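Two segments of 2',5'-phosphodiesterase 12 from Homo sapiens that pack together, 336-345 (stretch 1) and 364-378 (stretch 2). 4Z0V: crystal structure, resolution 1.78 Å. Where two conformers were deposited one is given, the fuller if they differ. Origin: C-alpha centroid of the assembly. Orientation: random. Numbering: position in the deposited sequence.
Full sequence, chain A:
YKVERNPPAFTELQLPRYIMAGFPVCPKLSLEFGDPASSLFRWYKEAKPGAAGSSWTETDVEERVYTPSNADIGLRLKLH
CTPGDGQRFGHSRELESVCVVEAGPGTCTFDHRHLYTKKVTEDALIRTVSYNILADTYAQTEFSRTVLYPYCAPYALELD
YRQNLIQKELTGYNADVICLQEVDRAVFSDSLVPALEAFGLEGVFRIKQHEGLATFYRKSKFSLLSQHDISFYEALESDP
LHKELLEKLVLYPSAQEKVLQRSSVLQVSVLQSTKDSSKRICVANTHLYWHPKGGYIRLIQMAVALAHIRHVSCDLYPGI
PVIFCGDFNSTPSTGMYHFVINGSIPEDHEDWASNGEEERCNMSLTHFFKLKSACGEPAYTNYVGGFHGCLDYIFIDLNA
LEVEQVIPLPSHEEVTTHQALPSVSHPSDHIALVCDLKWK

Stretch 1 (336-345) MYHFVINGSI
Stretch 2 364-378: SLTHFFKLKSACGEP

A single histidine in a loop can bond to the carbonyls in the last turn of a helix, and His-367 does so in 2',5'-phosphodiesterase 12. Its NE2 donates to Phe-339 O at 2.8 Å and, weakly, to Val-340 O at 3.0 Å, carbonyls of the last helical turn. On the ring's other nitrogen, His-367 ND1 accepts a hydrogen bond from Phe-369 N at 3.0 Å. The ring (chi1 p, 76°; chi2 84°) points its edge at the face of Phe-339 (t; centroids 4.9 Å apart, planes at 86°), while Gly-343 CA lies 3.8 Å from the His-367 ring centroid, over one face.

Helix 336-342 stops at Gly-343, whose phi/psi of 86/1 suits glycine; an ideal CB would sit only 3.1 Å from His-367 O. The chain then becomes extended and pairs antiparallel with 365-366. Ser-344 faces Thr-366 in a non-hydrogen-bonded pair (CA-CA 4.3 Å), and Ile-345 faces Leu-365 in a hydrogen-bonded one (CA-CA 5.5 Å): Ile-345 N reaches Leu-365 O at 3.1 Å, and Leu-365 N returns a weak bond to Ile-345 O at 3.4 Å. His-367 N to Gly-343 O, 2.8 Å, extends the ladder.

On the sheet face carrying Ile-345 and Leu-365, apolar side chains meet. Leu-365 (m, t) covers the Phe-339 face opposite His-367, its CB 3.5 Å from Phe-339 CE1 and 3.8 Å from CG2 of Ile-345 (t, t).

The N-to-C directions of strand 371-373 and the helix make an angle of 127°, nearer antiparallel than parallel, with axes 7.6 Å apart at closest approach. Leu-371 (m, t) points toward the helix, its CD1 3.7 Å from Val-340 CG1 (Val-340 is t). Water bridges the backbones here, one molecule donating from its O to both Ile-341 O (2.8 Å) and Leu-371 O (2.6 Å). Farther along, Tyr-337 (t) brings its OH to 2.7 Å from OE2 of Glu-377 (m, t), beyond the type I turn 373-376.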

# COMPACT_ATOMS: atom_id res chain seq x y z
N MET A 336 -2.14 8.94 -20.79
CA MET A 336 -2.96 8.49 -19.66
C MET A 336 -3.10 9.61 -18.63
O MET A 336 -4.21 9.91 -18.22
CB MET A 336 -2.43 7.20 -19.02
CG MET A 336 -3.43 6.59 -18.01
SD MET A 336 -2.63 6.15 -16.45
CE MET A 336 -2.24 7.80 -15.75
N TYR A 337 -2.01 10.30 -18.29
CA TYR A 337 -2.10 11.37 -17.30
C TYR A 337 -2.99 12.53 -17.81
O TYR A 337 -3.78 13.07 -17.04
CB TYR A 337 -0.71 11.87 -16.93
CG TYR A 337 -0.75 12.85 -15.78
CD1 TYR A 337 -0.83 12.40 -14.46
CD2 TYR A 337 -0.71 14.22 -16.00
CE1 TYR A 337 -0.86 13.31 -13.39
CE2 TYR A 337 -0.72 15.13 -14.94
CZ TYR A 337 -0.81 14.67 -13.64
OH TYR A 337 -0.84 15.57 -12.61
N HIS A 338 -2.80 12.95 -19.07
CA HIS A 338 -3.61 14.03 -19.67
C HIS A 338 -5.13 13.67 -19.60
O HIS A 338 -5.97 14.50 -19.22
CB HIS A 338 -3.16 14.22 -21.13
CG HIS A 338 -3.98 15.22 -21.88
ND1 HIS A 338 -3.59 16.54 -21.98
CD2 HIS A 338 -5.16 15.06 -22.52
CE1 HIS A 338 -4.53 17.14 -22.69
NE2 HIS A 338 -5.51 16.29 -23.03
N PHE A 339 -5.46 12.44 -19.95
CA PHE A 339 -6.82 11.93 -19.95
C PHE A 339 -7.43 12.05 -18.53
O PHE A 339 -8.52 12.59 -18.37
CB PHE A 339 -6.85 10.47 -20.45
CG PHE A 339 -8.19 9.77 -20.33
CD1 PHE A 339 -9.33 10.30 -20.93
CD2 PHE A 339 -8.31 8.58 -19.61
CE1 PHE A 339 -10.56 9.64 -20.84
CE2 PHE A 339 -9.55 7.93 -19.51
CZ PHE A 339 -10.67 8.47 -20.12
N VAL A 340 -6.67 11.66 -17.48
CA VAL A 340 -7.17 11.71 -16.11
C VAL A 340 -7.49 13.16 -15.71
O VAL A 340 -8.60 13.43 -15.24
CB VAL A 340 -6.19 11.06 -15.09
CG1 VAL A 340 -6.67 11.25 -13.65
CG2 VAL A 340 -5.99 9.58 -15.39
N ILE A 341 -6.53 14.06 -15.90
CA ILE A 341 -6.59 15.45 -15.45
C ILE A 341 -7.54 16.34 -16.29
O ILE A 341 -8.16 17.25 -15.74
CB ILE A 341 -5.12 16.02 -15.46
CG1 ILE A 341 -4.24 15.25 -14.43
CG2 ILE A 341 -5.05 17.53 -15.19
CD1 ILE A 341 -4.75 15.16 -13.03
N ASN A 342 -7.61 16.10 -17.59
CA ASN A 342 -8.38 16.97 -18.50
C ASN A 342 -9.74 16.44 -18.86
O ASN A 342 -10.59 17.21 -19.32
CB ASN A 342 -7.57 17.23 -19.78
CG ASN A 342 -6.24 17.87 -19.48
OD1 ASN A 342 -5.20 17.33 -19.84
ND2 ASN A 342 -6.23 18.96 -18.71
N GLY A 343 -9.97 15.16 -18.64
CA GLY A 343 -11.27 14.59 -18.93
C GLY A 343 -11.46 14.14 -20.36
O GLY A 343 -12.53 13.67 -20.71
N SER A 344 -10.44 14.28 -21.20
CA SER A 344 -10.49 13.84 -22.59
C SER A 344 -9.10 13.63 -23.13
O SER A 344 -8.14 14.17 -22.59
CB SER A 344 -11.23 14.85 -23.47
OG SER A 344 -10.47 16.03 -23.65
N ILE A 345 -9.02 12.88 -24.19
CA ILE A 345 -7.78 12.66 -24.93
C ILE A 345 -8.15 12.62 -26.42
O ILE A 345 -9.13 11.95 -26.79
CB ILE A 345 -6.99 11.40 -24.45
CG1 ILE A 345 -5.60 11.35 -25.13
CG2 ILE A 345 -7.78 10.10 -24.64
CD1 ILE A 345 -4.64 10.39 -24.60
N SER A 364 -10.89 8.48 -29.44
CA SER A 364 -11.22 9.61 -28.59
C SER A 364 -11.85 9.07 -27.31
O SER A 364 -12.71 8.19 -27.40
CB SER A 364 -12.19 10.54 -29.32
OG SER A 364 -12.39 11.74 -28.59
N LEU A 365 -11.42 9.54 -26.15
CA LEU A 365 -12.00 9.11 -24.86
C LEU A 365 -12.38 10.31 -24.05
O LEU A 365 -11.68 11.30 -24.09
CB LEU A 365 -11.03 8.25 -24.03
CG LEU A 365 -10.44 6.96 -24.64
CD1 LEU A 365 -9.44 6.35 -23.67
CD2 LEU A 365 -11.52 5.95 -24.98
N THR A 366 -13.48 10.19 -23.28
CA THR A 366 -13.96 11.27 -22.41
C THR A 366 -14.43 10.73 -21.08
O THR A 366 -14.98 9.64 -21.02
CB THR A 366 -15.11 12.04 -23.06
OG1 THR A 366 -16.14 11.13 -23.44
CG2 THR A 366 -14.68 12.87 -24.22
N HIS A 367 -14.26 11.52 -20.02
CA HIS A 367 -14.78 11.14 -18.70
C HIS A 367 -15.18 12.42 -18.01
O HIS A 367 -14.64 13.50 -18.35
CB HIS A 367 -13.81 10.26 -17.87
CG HIS A 367 -12.67 11.01 -17.26
ND1 HIS A 367 -12.81 11.68 -16.06
CD2 HIS A 367 -11.40 11.18 -17.71
CE1 HIS A 367 -11.64 12.24 -15.82
NE2 HIS A 367 -10.76 11.97 -16.78
N PHE A 368 -16.05 12.33 -17.00
CA PHE A 368 -16.52 13.53 -16.32
C PHE A 368 -16.06 13.66 -14.89
O PHE A 368 -16.61 14.48 -14.15
CB PHE A 368 -18.06 13.65 -16.41
CG PHE A 368 -18.55 13.51 -17.83
CD1 PHE A 368 -18.23 14.47 -18.79
CD2 PHE A 368 -19.28 12.40 -18.22
CE1 PHE A 368 -18.65 14.32 -20.11
CE2 PHE A 368 -19.70 12.25 -19.54
CZ PHE A 368 -19.38 13.21 -20.48
N PHE A 369 -15.01 12.89 -14.48
CA PHE A 369 -14.49 13.07 -13.13
C PHE A 369 -13.62 14.31 -13.08
O PHE A 369 -12.93 14.60 -14.06
CB PHE A 369 -13.61 11.86 -12.75
CG PHE A 369 -14.38 10.61 -12.42
CD1 PHE A 369 -14.96 10.44 -11.16
CD2 PHE A 369 -14.54 9.61 -13.36
CE1 PHE A 369 -15.63 9.26 -10.84
CE2 PHE A 369 -15.20 8.42 -13.04
CZ PHE A 369 -15.74 8.26 -11.78
N LYS A 370 -13.58 15.01 -11.94
CA LYS A 370 -12.66 16.14 -11.78
C LYS A 370 -11.63 15.67 -10.78
O LYS A 370 -11.90 15.64 -9.57
CB LYS A 370 -13.38 17.42 -11.34
CG LYS A 370 -14.55 17.80 -12.25
CD LYS A 370 -14.15 17.96 -13.73
CE LYS A 370 -15.36 17.89 -14.64
NZ LYS A 370 -14.96 17.82 -16.07
N LEU A 371 -10.47 15.21 -11.30
CA LEU A 371 -9.41 14.57 -10.52
C LEU A 371 -8.16 15.36 -10.51
O LEU A 371 -7.73 15.88 -11.53
CB LEU A 371 -9.11 13.15 -11.05
CG LEU A 371 -10.29 12.16 -11.05
CD1 LEU A 371 -9.97 10.95 -11.90
CD2 LEU A 371 -10.68 11.76 -9.65
N LYS A 372 -7.59 15.48 -9.34
CA LYS A 372 -6.35 16.21 -9.14
C LYS A 372 -5.35 15.25 -8.54
O LYS A 372 -5.74 14.45 -7.69
CB LYS A 372 -6.60 17.40 -8.19
CG LYS A 372 -5.35 18.18 -7.78
CD LYS A 372 -5.66 19.17 -6.66
CE LYS A 372 -4.38 19.82 -6.17
NZ LYS A 372 -4.63 20.78 -5.07
N SER A 373 -4.10 15.31 -8.98
CA SER A 373 -3.04 14.52 -8.34
C SER A 373 -2.77 15.21 -6.99
O SER A 373 -2.25 16.34 -6.95
CB SER A 373 -1.79 14.48 -9.21
OG SER A 373 -0.77 13.84 -8.47
N ALA A 374 -3.18 14.59 -5.89
CA ALA A 374 -3.02 15.20 -4.56
C ALA A 374 -1.57 15.56 -4.23
O ALA A 374 -1.34 16.63 -3.66
CB ALA A 374 -3.60 14.27 -3.48
N CYS A 375 -0.60 14.71 -4.58
CA CYS A 375 0.80 15.03 -4.27
C CYS A 375 1.52 15.72 -5.43
O CYS A 375 2.75 15.83 -5.42
CB CYS A 375 1.54 13.78 -3.81
SG CYS A 375 0.77 13.00 -2.39
N GLY A 376 0.74 16.18 -6.41
CA GLY A 376 1.25 16.91 -7.55
C GLY A 376 2.04 16.05 -8.49
O GLY A 376 1.66 14.91 -8.79
N GLU A 377 3.17 16.59 -8.97
CA GLU A 377 3.99 15.89 -9.94
C GLU A 377 5.43 15.91 -9.45
O GLU A 377 6.23 16.70 -9.92
CB GLU A 377 3.84 16.52 -11.34
CG GLU A 377 2.41 16.49 -11.87
CD GLU A 377 2.10 17.38 -13.05
OE1 GLU A 377 3.05 17.93 -13.66
OE2 GLU A 377 0.90 17.50 -13.40
N PRO A 378 5.77 15.05 -8.46
CA PRO A 378 7.16 15.02 -7.96
C PRO A 378 8.16 14.72 -9.08
O PRO A 378 7.78 14.13 -10.10
CB PRO A 378 7.16 13.87 -6.94
CG PRO A 378 5.73 13.70 -6.55
CD PRO A 378 4.93 14.04 -7.77
O HOH W 1 -2.95 17.04 -11.00
O HOH W 2 -10.24 15.34 -14.25
O HOH W 3 -8.04 18.02 -13.04